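Local coordinates for Alr3699 protein (Nostoc sp., PDB 4XSO), which belongs to the GT-B clan of glycosyltransferases, built from two Rossmann-like domains, although its own function is not established, at residues N205-G210 with P233-I238; I100-Q105 with R120-H125; F182-Y187 with R367-T372. All coordinates share one frame; numbering follows the deposited sequence.

How the interactions relate
Each of the two Rossmann-like halves of this GT-B protein contributes one buried contact between neighbouring parallel strands: interaction 2 in the N-terminal sheet and interaction 1 in the C-terminal one, with centres about 44 Å apart. Both close a beta-alpha-beta unit with alternating backbone hydrogen bonds. Their side chains differ, since interaction 1 is largely aliphatic with a polar end at Asn206, whereas interaction 2 adds a tyrosine-histidine hydrogen bond and a bridging water. Interaction 3, partly buried and nearer the chain's centre, holds different elements: a loop and the junction of two helices, 180 residues apart, joined by two backbone bonds and a water, the water held by the aspartate that caps the second helix.

Interaction 1: N205-G210 with P233-I238; sequences NNFVVG and PQVTAI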
loop_
_atom_site.group_PDB
_atom_site.type_symbol
_atom_site.label_atom_id
_atom_site.label_comp_id
_atom_site.label_asym_id
_atom_site.label_seq_id
_atom_site.Cartn_x
_atom_site.Cartn_y
_atom_site.Cartn_z
ATOM N N ASN A 205 -40.176 -27.627 -34.509
ATOM C CA ASN A 205 -39.756 -28.264 -35.754
ATOM C C ASN A 205 -38.494 -27.705 -36.329
ATOM O O ASN A 205 -38.176 -27.991 -37.462
ATOM C CB ASN A 205 -40.882 -28.180 -36.796
ATOM C CG ASN A 205 -42.132 -28.888 -36.328
ATOM O OD1 ASN A 205 -42.116 -30.090 -36.125
ATOM N ND2 ASN A 205 -43.201 -28.143 -36.112
ATOM N N ASN A 206 -37.760 -26.916 -35.557
ATOM C CA ASN A 206 -36.498 -26.353 -36.018
ATOM C C ASN A 206 -35.222 -27.092 -35.504
ATOM O O ASN A 206 -35.261 -27.825 -34.487
ATOM C CB ASN A 206 -36.397 -24.910 -35.543
ATOM C CG ASN A 206 -37.469 -24.028 -36.120
ATOM O OD1 ASN A 206 -38.146 -23.301 -35.395
ATOM N ND2 ASN A 206 -37.581 -24.036 -37.418
ATOM N N PHE A 207 -34.099 -26.811 -36.160
ATOM C CA PHE A 207 -32.776 -27.125 -35.600
ATOM C C PHE A 207 -32.300 -25.857 -34.922
ATOM O O PHE A 207 -31.996 -24.842 -35.572
ATOM C CB PHE A 207 -31.778 -27.595 -36.661
ATOM C CG PHE A 207 -30.506 -28.157 -36.109
ATOM C CD1 PHE A 207 -29.458 -27.305 -35.763
ATOM C CD2 PHE A 207 -30.375 -29.535 -35.872
ATOM C CE1 PHE A 207 -28.305 -27.802 -35.218
ATOM C CE2 PHE A 207 -29.190 -30.047 -35.355
ATOM C CZ PHE A 207 -28.146 -29.173 -35.038
ATOM N N VAL A 208 -32.249 -25.910 -33.595
ATOM C CA VAL A 208 -32.030 -24.744 -32.806
ATOM C C VAL A 208 -30.571 -24.637 -32.318
ATOM O O VAL A 208 -30.071 -25.467 -31.568
ATOM C CB VAL A 208 -32.981 -24.754 -31.595
ATOM C CG1 VAL A 208 -32.701 -23.574 -30.678
ATOM C CG2 VAL A 208 -34.436 -24.722 -32.032
ATOM N N VAL A 209 -29.929 -23.567 -32.713
ATOM C CA VAL A 209 -28.621 -23.222 -32.232
ATOM C C VAL A 209 -28.736 -22.120 -31.206
ATOM O O VAL A 209 -29.230 -21.011 -31.504
ATOM C CB VAL A 209 -27.702 -22.704 -33.348
ATOM C CG1 VAL A 209 -26.313 -22.447 -32.791
ATOM C CG2 VAL A 209 -27.626 -23.696 -34.484
ATOM N N GLY A 210 -28.245 -22.372 -29.991
ATOM C CA GLY A 210 -28.377 -21.406 -28.911
ATOM C C GLY A 210 -27.047 -20.722 -28.657
ATOM O O GLY A 210 -25.976 -21.360 -28.676
ATOM N N PRO A 233 -32.876 -23.798 -44.045
ATOM C CA PRO A 233 -33.918 -22.915 -43.488
ATOM C C PRO A 233 -34.546 -23.388 -42.166
ATOM O O PRO A 233 -35.027 -22.564 -41.427
ATOM C CB PRO A 233 -34.948 -22.825 -44.614
ATOM C CG PRO A 233 -34.684 -24.009 -45.508
ATOM C CD PRO A 233 -33.247 -24.377 -45.357
ATOM N N GLN A 234 -34.501 -24.682 -41.853
ATOM C CA GLN A 234 -34.994 -25.134 -40.581
ATOM C C GLN A 234 -34.047 -24.768 -39.401
ATOM O O GLN A 234 -34.458 -24.900 -38.223
ATOM C CB GLN A 234 -35.315 -26.640 -40.586
ATOM C CG GLN A 234 -34.132 -27.602 -40.476
ATOM C CD GLN A 234 -33.458 -27.811 -41.808
ATOM O OE1 GLN A 234 -33.638 -27.011 -42.724
ATOM N NE2 GLN A 234 -32.680 -28.887 -41.928
ATOM N N VAL A 235 -32.844 -24.238 -39.708
ATOM C CA VAL A 235 -31.935 -23.782 -38.676
ATOM C C VAL A 235 -32.321 -22.409 -38.190
ATOM O O VAL A 235 -32.246 -21.400 -38.943
ATOM C CB VAL A 235 -30.442 -23.756 -39.124
ATOM C CG1 VAL A 235 -29.536 -23.305 -37.965
ATOM C CG2 VAL A 235 -29.994 -25.115 -39.640
ATOM N N THR A 236 -32.626 -22.338 -36.885
ATOM C CA THR A 236 -32.856 -21.042 -36.203
ATOM C C THR A 236 -31.943 -20.847 -34.996
ATOM O O THR A 236 -31.489 -21.818 -34.347
ATOM C CB THR A 236 -34.277 -20.903 -35.643
ATOM O OG1 THR A 236 -34.455 -21.874 -34.636
ATOM C CG2 THR A 236 -35.280 -21.119 -36.652
ATOM N N ALA A 237 -31.653 -19.581 -34.718
ATOM C CA ALA A 237 -30.786 -19.221 -33.618
ATOM C C ALA A 237 -31.610 -18.579 -32.477
ATOM O O ALA A 237 -32.539 -17.837 -32.727
ATOM C CB ALA A 237 -29.691 -18.313 -34.127
ATOM N N ILE A 238 -31.335 -18.963 -31.224
ATOM C CA ILE A 238 -31.848 -18.244 -30.087
ATOM C C ILE A 238 -30.687 -17.589 -29.448
ATOM O O ILE A 238 -29.644 -18.233 -29.181
ATOM C CB ILE A 238 -32.663 -19.125 -29.072
ATOM C CG1 ILE A 238 -31.803 -20.229 -28.483
ATOM C CG2 ILE A 238 -33.879 -19.765 -29.730
ATOM C CD1 ILE A 238 -32.453 -20.888 -27.268
#
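Phe207-Gly210 and Val235-Ile238 run side by side as parallel strands, their short axes 4.7 Å apart and turned by 30°, with Phe207 N, Thr236 N, Val209 N and Ile238 N donating in turn to Gln234 O, Phe207 O, Thr236 O and Val209 O. They are the outer members of a beta-alpha-beta crossover through helix 221-228, the repeating unit of a Rossmann-like sheet. On one face, Val209 CG2 meets Val235 CG1 at 4.0 Å, and helices 221-228 and 336-348 cover this aliphatic pair. Phe207 sends its ring away from the partner strand toward Cys346 and Ile347. The other face carries Val208, Thr236 and Ile238. Val208 CG1 touches Ile238 CG2 at 4.1 Å, while Ile238 CG1, held between its backbone N and carbonyl carbon (chi1 61°), lies 3.6 Å from Gly210 CA, packing directly on the backbone. Thr236 OG1 is buried near Asn206 CB and Val208 CG2, and no hydrogen-bond partner is modelled for it. At the N-terminal end of the strand pair, the Asn206 side chain crosses that of Thr236 at about a right angle, its CG 3.7 Å from Thr236 CG2. Gln234 O receives a second, weak bond there, from Asn206 ND2 at 3.3 Å.

Interaction 2: I100-Q105 with R120-H125; sequences IYANTQ and RPLVYH
Tyr101 and His125 extend side by side in the same direction, and Tyr101 OH and His125 ND1 share a hydrogen bond of 2.9 Å. The rings meet rim to rim, with planes 53° apart. In both residues CG is anti to the backbone N (chi1 -170° in Tyr101). Val123 CG1 sits over one face of the tyrosine ring, 4.1 Å from Tyr101 CD2, and Phe11 packs edge-to-face with the same ring. Asn103 runs alongside His125, its amide nearly perpendicular to the imidazole and its OD1 3.6 Å from His125 CB; that oxygen is hydrogen-bonded to His127, whose ring stacks on His125. These groups stand on a beta-alpha-beta crossover of the Rossmann-like N-terminal domain, its parallel strands 99-102 and 122-126 linked by helix 105-118; Ile100 N, Val123 N, Ala102 N and His125 N donate in turn to Pro121 O, Ile100 O, Val123 O and Ala102 O. On the opposite face of the sheet, with Ile100, Ala102 and Tyr124, Leu122 CD1 packs 3.9 Å from Ile100 CG2. Tyr124 presents its ring edge to the backbone, CD1 3.5 Å from Ala102 O, and its OH reaches Gln105 CG. Just past strand 99-102, a water donates to both Asn103 O and His125 O, each at 2.8 Å.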
loop_
_atom_site.group_PDB
_atom_site.type_symbol
_atom_site.label_atom_id
_atom_site.label_comp_id
_atom_site.label_asym_id
_atom_site.label_seq_id
_atom_site.Cartn_x
_atom_site.Cartn_y
_atom_site.Cartn_z
ATOM N N ILE A 100 -5.580 -14.682 3.107
ATOM C CA ILE A 100 -6.166 -13.701 2.238
ATOM C C ILE A 100 -6.206 -14.328 0.861
ATOM O O ILE A 100 -5.163 -14.822 0.368
ATOM C CB ILE A 100 -5.321 -12.399 2.166
ATOM C CG1 ILE A 100 -5.189 -11.746 3.534
ATOM C CG2 ILE A 100 -5.909 -11.400 1.231
ATOM C CD1 ILE A 100 -4.078 -10.680 3.469
ATOM N N TYR A 101 -7.409 -14.310 0.239
ATOM C CA TYR A 101 -7.609 -14.995 -1.046
ATOM C C TYR A 101 -8.127 -13.955 -2.027
ATOM O O TYR A 101 -9.295 -13.550 -1.978
ATOM C CB TYR A 101 -8.571 -16.171 -0.822
ATOM C CG TYR A 101 -8.767 -17.161 -1.906
ATOM C CD1 TYR A 101 -9.390 -16.832 -3.088
ATOM C CD2 TYR A 101 -8.483 -18.508 -1.668
ATOM C CE1 TYR A 101 -9.687 -17.798 -4.045
ATOM C CE2 TYR A 101 -8.754 -19.494 -2.623
ATOM C CZ TYR A 101 -9.348 -19.143 -3.802
ATOM O OH TYR A 101 -9.622 -20.118 -4.737
ATOM N N ALA A 102 -7.201 -13.451 -2.827
ATOM C CA ALA A 102 -7.477 -12.379 -3.817
ATOM C C ALA A 102 -7.929 -12.985 -5.128
ATOM O O ALA A 102 -7.230 -13.827 -5.722
ATOM C CB ALA A 102 -6.236 -11.539 -4.025
ATOM N N ASN A 103 -9.088 -12.503 -5.583
ATOM C CA ASN A 103 -9.801 -13.066 -6.696
ATOM C C ASN A 103 -9.785 -12.218 -7.993
ATOM O O ASN A 103 -10.327 -12.625 -9.003
ATOM C CB ASN A 103 -11.221 -13.394 -6.250
ATOM C CG ASN A 103 -11.857 -14.492 -7.103
ATOM O OD1 ASN A 103 -11.339 -15.569 -7.179
ATOM N ND2 ASN A 103 -13.013 -14.212 -7.709
ATOM N N THR A 104 -9.147 -11.058 -7.943
ATOM C CA THR A 104 -9.088 -10.142 -9.075
ATOM C C THR A 104 -7.826 -9.350 -8.911
ATOM O O THR A 104 -7.126 -9.453 -7.874
ATOM C CB THR A 104 -10.285 -9.143 -9.154
ATOM O OG1 THR A 104 -10.174 -8.162 -8.105
ATOM C CG2 THR A 104 -11.609 -9.851 -9.103
ATOM N N GLN A 105 -7.448 -8.606 -9.972
ATOM C CA GLN A 105 -6.160 -7.883 -9.960
ATOM C C GLN A 105 -5.957 -6.817 -8.925
ATOM O O GLN A 105 -4.914 -6.750 -8.275
ATOM C CB GLN A 105 -5.878 -7.210 -11.310
ATOM C CG GLN A 105 -5.262 -8.109 -12.323
ATOM C CD GLN A 105 -4.919 -7.374 -13.625
ATOM O OE1 GLN A 105 -5.478 -7.681 -14.692
ATOM N NE2 GLN A 105 -4.019 -6.389 -13.537
ATOM N N ARG A 120 -0.126 -12.426 7.042
ATOM C CA ARG A 120 -1.008 -13.546 6.685
ATOM C C ARG A 120 -0.676 -14.046 5.282
ATOM O O ARG A 120 -0.380 -13.252 4.417
ATOM C CB ARG A 120 -2.459 -13.038 6.694
ATOM C CG ARG A 120 -2.887 -12.408 8.005
ATOM C CD ARG A 120 -3.084 -13.514 9.039
ATOM N NE ARG A 120 -3.616 -12.998 10.315
ATOM C CZ ARG A 120 -2.905 -12.815 11.431
ATOM N NH1 ARG A 120 -1.579 -13.020 11.469
ATOM N NH2 ARG A 120 -3.540 -12.400 12.524
ATOM N N PRO A 121 -0.696 -15.364 5.061
ATOM C CA PRO A 121 -0.408 -15.788 3.677
ATOM C C PRO A 121 -1.484 -15.301 2.656
ATOM O O PRO A 121 -2.596 -14.961 3.015
ATOM C CB PRO A 121 -0.395 -17.298 3.757
ATOM C CG PRO A 121 -1.145 -17.634 5.051
ATOM C CD PRO A 121 -0.962 -16.481 5.979
ATOM N N LEU A 122 -1.099 -15.296 1.401
ATOM C CA LEU A 122 -1.898 -14.793 0.328
ATOM C C LEU A 122 -1.937 -15.853 -0.780
ATOM O O LEU A 122 -0.910 -16.442 -1.174
ATOM C CB LEU A 122 -1.253 -13.541 -0.197
ATOM C CG LEU A 122 -1.751 -12.954 -1.511
ATOM C CD1 LEU A 122 -3.108 -12.341 -1.276
ATOM C CD2 LEU A 122 -0.749 -11.921 -2.116
ATOM N N VAL A 123 -3.142 -16.023 -1.285
ATOM C CA VAL A 123 -3.454 -16.800 -2.464
ATOM C C VAL A 123 -4.067 -15.847 -3.445
ATOM O O VAL A 123 -4.904 -15.033 -3.094
ATOM C CB VAL A 123 -4.502 -17.904 -2.185
ATOM C CG1 VAL A 123 -4.825 -18.578 -3.499
ATOM C CG2 VAL A 123 -3.982 -18.934 -1.156
ATOM N N TYR A 124 -3.607 -15.915 -4.668
ATOM C CA TYR A 124 -4.160 -15.220 -5.767
ATOM C C TYR A 124 -4.835 -16.257 -6.705
ATOM O O TYR A 124 -4.188 -17.160 -7.171
ATOM C CB TYR A 124 -3.020 -14.551 -6.536
ATOM C CG TYR A 124 -3.364 -13.773 -7.801
ATOM C CD1 TYR A 124 -4.568 -13.183 -7.976
ATOM C CD2 TYR A 124 -2.384 -13.586 -8.803
ATOM C CE1 TYR A 124 -4.845 -12.441 -9.110
ATOM C CE2 TYR A 124 -2.639 -12.856 -9.946
ATOM C CZ TYR A 124 -3.877 -12.278 -10.079
ATOM O OH TYR A 124 -4.171 -11.495 -11.170
ATOM N N HIS A 125 -6.120 -16.098 -6.947
ATOM C CA HIS A 125 -6.843 -16.889 -7.949
ATOM C C HIS A 125 -7.022 -16.087 -9.168
ATOM O O HIS A 125 -7.691 -15.062 -9.123
ATOM C CB HIS A 125 -8.201 -17.250 -7.408
ATOM C CG HIS A 125 -8.848 -18.337 -8.165
ATOM N ND1 HIS A 125 -9.603 -19.291 -7.546
ATOM C CD2 HIS A 125 -8.842 -18.644 -9.487
ATOM C CE1 HIS A 125 -10.069 -20.130 -8.451
ATOM N NE2 HIS A 125 -9.630 -19.757 -9.637
HETATM O O HOH W 1 -8.408 -13.081 -11.000
#

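Interaction 3: F182-Y187 with R367-T372; sequences FDINLY and RFDVVT
Phe182 is gripped through both of its backbone polar atoms by the turn between helices 350-368 and 370-382. Its N donates to Phe368 O at 2.8 Å, with the donor nearly in line with the carbonyl though the bond is bent at hydrogen, 140°, and its O accepts from Val370 N at 3.0 Å. The second bond is straight at hydrogen, 171°, yet Val370 N stands well above the plane of the Phe182 carbonyl. Together the two form a single backbone bridge, tying the loop after strand 175-177 to a helix junction far along the chain, as the C-terminal helices of a GT-B protein return to the N-terminal domain.

Asp369 is the N-cap of helix 370-382. Its CG lies anti to the backbone N (chi1 -173°), and OD1 accepts from Val371 N at 3.0 Å, from above the carboxylate plane. The same oxygen accepts from a water at 2.7 Å, and this water in turn accepts from Ile184 N at 3.0 Å. Ile184 also brings CG2 to 4.0 Å from Asp369 CA, its side chain crossing that of the aspartate at about a right angle. The Phe182 ring has Phe368 O at its edge and sets CD1 3.9 Å from Phe368 CB; both phenylalanines then lead to Val301 of helix 298-305.

The cap, water and bridge thus satisfy the first amides of the helix, Val370 N and Val371 N, together with Ile184 N in the loop. The helix start and the Val371 N-H would probably favour a charged Asp369, while the Asp183 carboxylate nearby would work slightly against it.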
loop_
_atom_site.group_PDB
_atom_site.type_symbol
_atom_site.label_atom_id
_atom_site.label_comp_id
_atom_site.label_asym_id
_atom_site.label_seq_id
_atom_site.Cartn_x
_atom_site.Cartn_y
_atom_site.Cartn_z
ATOM N N PHE A 182 -18.988 -26.965 -11.096
ATOM C CA PHE A 182 -20.421 -26.867 -11.351
ATOM C C PHE A 182 -21.190 -27.981 -10.629
ATOM O O PHE A 182 -20.735 -29.106 -10.587
ATOM C CB PHE A 182 -20.665 -27.007 -12.867
ATOM C CG PHE A 182 -19.960 -25.961 -13.662
ATOM C CD1 PHE A 182 -18.622 -26.120 -13.993
ATOM C CD2 PHE A 182 -20.639 -24.792 -14.067
ATOM C CE1 PHE A 182 -17.924 -25.104 -14.662
ATOM C CE2 PHE A 182 -19.971 -23.844 -14.789
ATOM C CZ PHE A 182 -18.602 -24.010 -15.095
ATOM N N ASP A 183 -22.391 -27.682 -10.144
ATOM C CA ASP A 183 -23.259 -28.723 -9.606
ATOM C C ASP A 183 -23.847 -29.464 -10.768
ATOM O O ASP A 183 -24.696 -28.911 -11.449
ATOM C CB ASP A 183 -24.360 -28.119 -8.813
ATOM C CG ASP A 183 -25.256 -29.186 -8.167
ATOM O OD1 ASP A 183 -25.283 -30.376 -8.528
ATOM O OD2 ASP A 183 -25.882 -28.800 -7.210
ATOM N N ILE A 184 -23.431 -30.689 -10.990
ATOM C CA ILE A 184 -23.686 -31.308 -12.318
ATOM C C ILE A 184 -25.149 -31.650 -12.556
ATOM O O ILE A 184 -25.614 -31.578 -13.671
ATOM C CB ILE A 184 -22.768 -32.473 -12.669
ATOM C CG1 ILE A 184 -23.115 -33.742 -11.867
ATOM C CG2 ILE A 184 -21.305 -32.075 -12.494
ATOM C CD1 ILE A 184 -22.150 -34.893 -12.058
ATOM N N ASN A 185 -25.861 -31.923 -11.476
ATOM C CA ASN A 185 -27.291 -32.262 -11.507
ATOM C C ASN A 185 -28.196 -31.092 -11.811
ATOM O O ASN A 185 -29.264 -31.279 -12.402
ATOM C CB ASN A 185 -27.662 -32.979 -10.175
ATOM C CG ASN A 185 -26.980 -34.307 -10.043
ATOM O OD1 ASN A 185 -26.610 -34.963 -11.022
ATOM N ND2 ASN A 185 -26.767 -34.708 -8.837
ATOM N N LEU A 186 -27.707 -29.863 -11.610
ATOM C CA LEU A 186 -28.426 -28.722 -12.118
ATOM C C LEU A 186 -28.532 -28.686 -13.632
ATOM O O LEU A 186 -29.278 -27.891 -14.162
ATOM C CB LEU A 186 -27.852 -27.405 -11.648
ATOM C CG LEU A 186 -27.691 -27.197 -10.145
ATOM C CD1 LEU A 186 -27.211 -25.752 -9.948
ATOM C CD2 LEU A 186 -28.937 -27.544 -9.332
ATOM N N TYR A 187 -27.855 -29.552 -14.347
ATOM C CA TYR A 187 -27.790 -29.404 -15.782
ATOM C C TYR A 187 -28.589 -30.521 -16.467
ATOM O O TYR A 187 -28.520 -30.707 -17.673
ATOM C CB TYR A 187 -26.327 -29.299 -16.240
ATOM C CG TYR A 187 -25.718 -28.028 -15.723
ATOM C CD1 TYR A 187 -25.843 -26.829 -16.417
ATOM C CD2 TYR A 187 -25.030 -28.001 -14.477
ATOM C CE1 TYR A 187 -25.315 -25.638 -15.908
ATOM C CE2 TYR A 187 -24.485 -26.821 -13.984
ATOM C CZ TYR A 187 -24.620 -25.634 -14.705
ATOM O OH TYR A 187 -24.117 -24.453 -14.176
ATOM N N ARG A 367 -14.489 -33.904 -15.029
ATOM C CA ARG A 367 -13.501 -32.814 -14.831
ATOM C C ARG A 367 -13.944 -31.595 -14.060
ATOM O O ARG A 367 -13.141 -30.936 -13.483
ATOM C CB ARG A 367 -13.075 -32.343 -16.258
ATOM C CG ARG A 367 -12.500 -33.480 -17.113
ATOM C CD ARG A 367 -12.111 -33.005 -18.551
ATOM N NE ARG A 367 -11.028 -32.024 -18.456
ATOM C CZ ARG A 367 -10.645 -31.183 -19.420
ATOM N NH1 ARG A 367 -11.221 -31.168 -20.605
ATOM N NH2 ARG A 367 -9.661 -30.326 -19.168
ATOM N N PHE A 368 -15.232 -31.221 -14.117
ATOM C CA PHE A 368 -15.695 -29.938 -13.637
ATOM C C PHE A 368 -16.764 -30.043 -12.518
ATOM O O PHE A 368 -17.420 -29.059 -12.169
ATOM C CB PHE A 368 -16.220 -29.142 -14.801
ATOM C CG PHE A 368 -15.253 -29.090 -15.936
ATOM C CD1 PHE A 368 -14.017 -28.495 -15.773
ATOM C CD2 PHE A 368 -15.551 -29.689 -17.138
ATOM C CE1 PHE A 368 -13.121 -28.460 -16.862
ATOM C CE2 PHE A 368 -14.642 -29.690 -18.222
ATOM C CZ PHE A 368 -13.461 -29.079 -18.093
ATOM N N ASP A 369 -16.894 -31.233 -11.944
ATOM C CA ASP A 369 -17.798 -31.421 -10.787
ATOM C C ASP A 369 -17.317 -30.553 -9.625
ATOM O O ASP A 369 -16.172 -30.643 -9.209
ATOM C CB ASP A 369 -17.860 -32.894 -10.446
ATOM C CG ASP A 369 -18.891 -33.225 -9.362
ATOM O OD1 ASP A 369 -19.386 -32.328 -8.664
ATOM O OD2 ASP A 369 -19.194 -34.443 -9.256
ATOM N N VAL A 370 -18.177 -29.662 -9.175
ATOM C CA VAL A 370 -17.875 -28.805 -8.043
ATOM C C VAL A 370 -17.409 -29.556 -6.806
ATOM O O VAL A 370 -16.596 -28.997 -6.078
ATOM C CB VAL A 370 -19.030 -27.841 -7.693
ATOM C CG1 VAL A 370 -20.183 -28.561 -6.975
ATOM C CG2 VAL A 370 -18.495 -26.658 -6.879
ATOM N N VAL A 371 -17.818 -30.826 -6.626
ATOM C CA VAL A 371 -17.336 -31.628 -5.492
ATOM C C VAL A 371 -15.876 -31.913 -5.614
ATOM O O VAL A 371 -15.097 -31.672 -4.685
ATOM C CB VAL A 371 -18.130 -32.960 -5.284
ATOM C CG1 VAL A 371 -17.551 -33.768 -4.127
ATOM C CG2 VAL A 371 -19.591 -32.650 -5.035
ATOM N N THR A 372 -15.459 -32.263 -6.803
ATOM C CA THR A 372 -14.075 -32.524 -7.048
ATOM C C THR A 372 -13.242 -31.250 -6.991
ATOM O O THR A 372 -12.155 -31.242 -6.349
ATOM C CB THR A 372 -13.917 -33.170 -8.434
ATOM O OG1 THR A 372 -14.823 -34.275 -8.508
ATOM C CG2 THR A 372 -12.462 -33.566 -8.732
HETATM O O HOH W 2 -22.000 -31.836 -8.662
#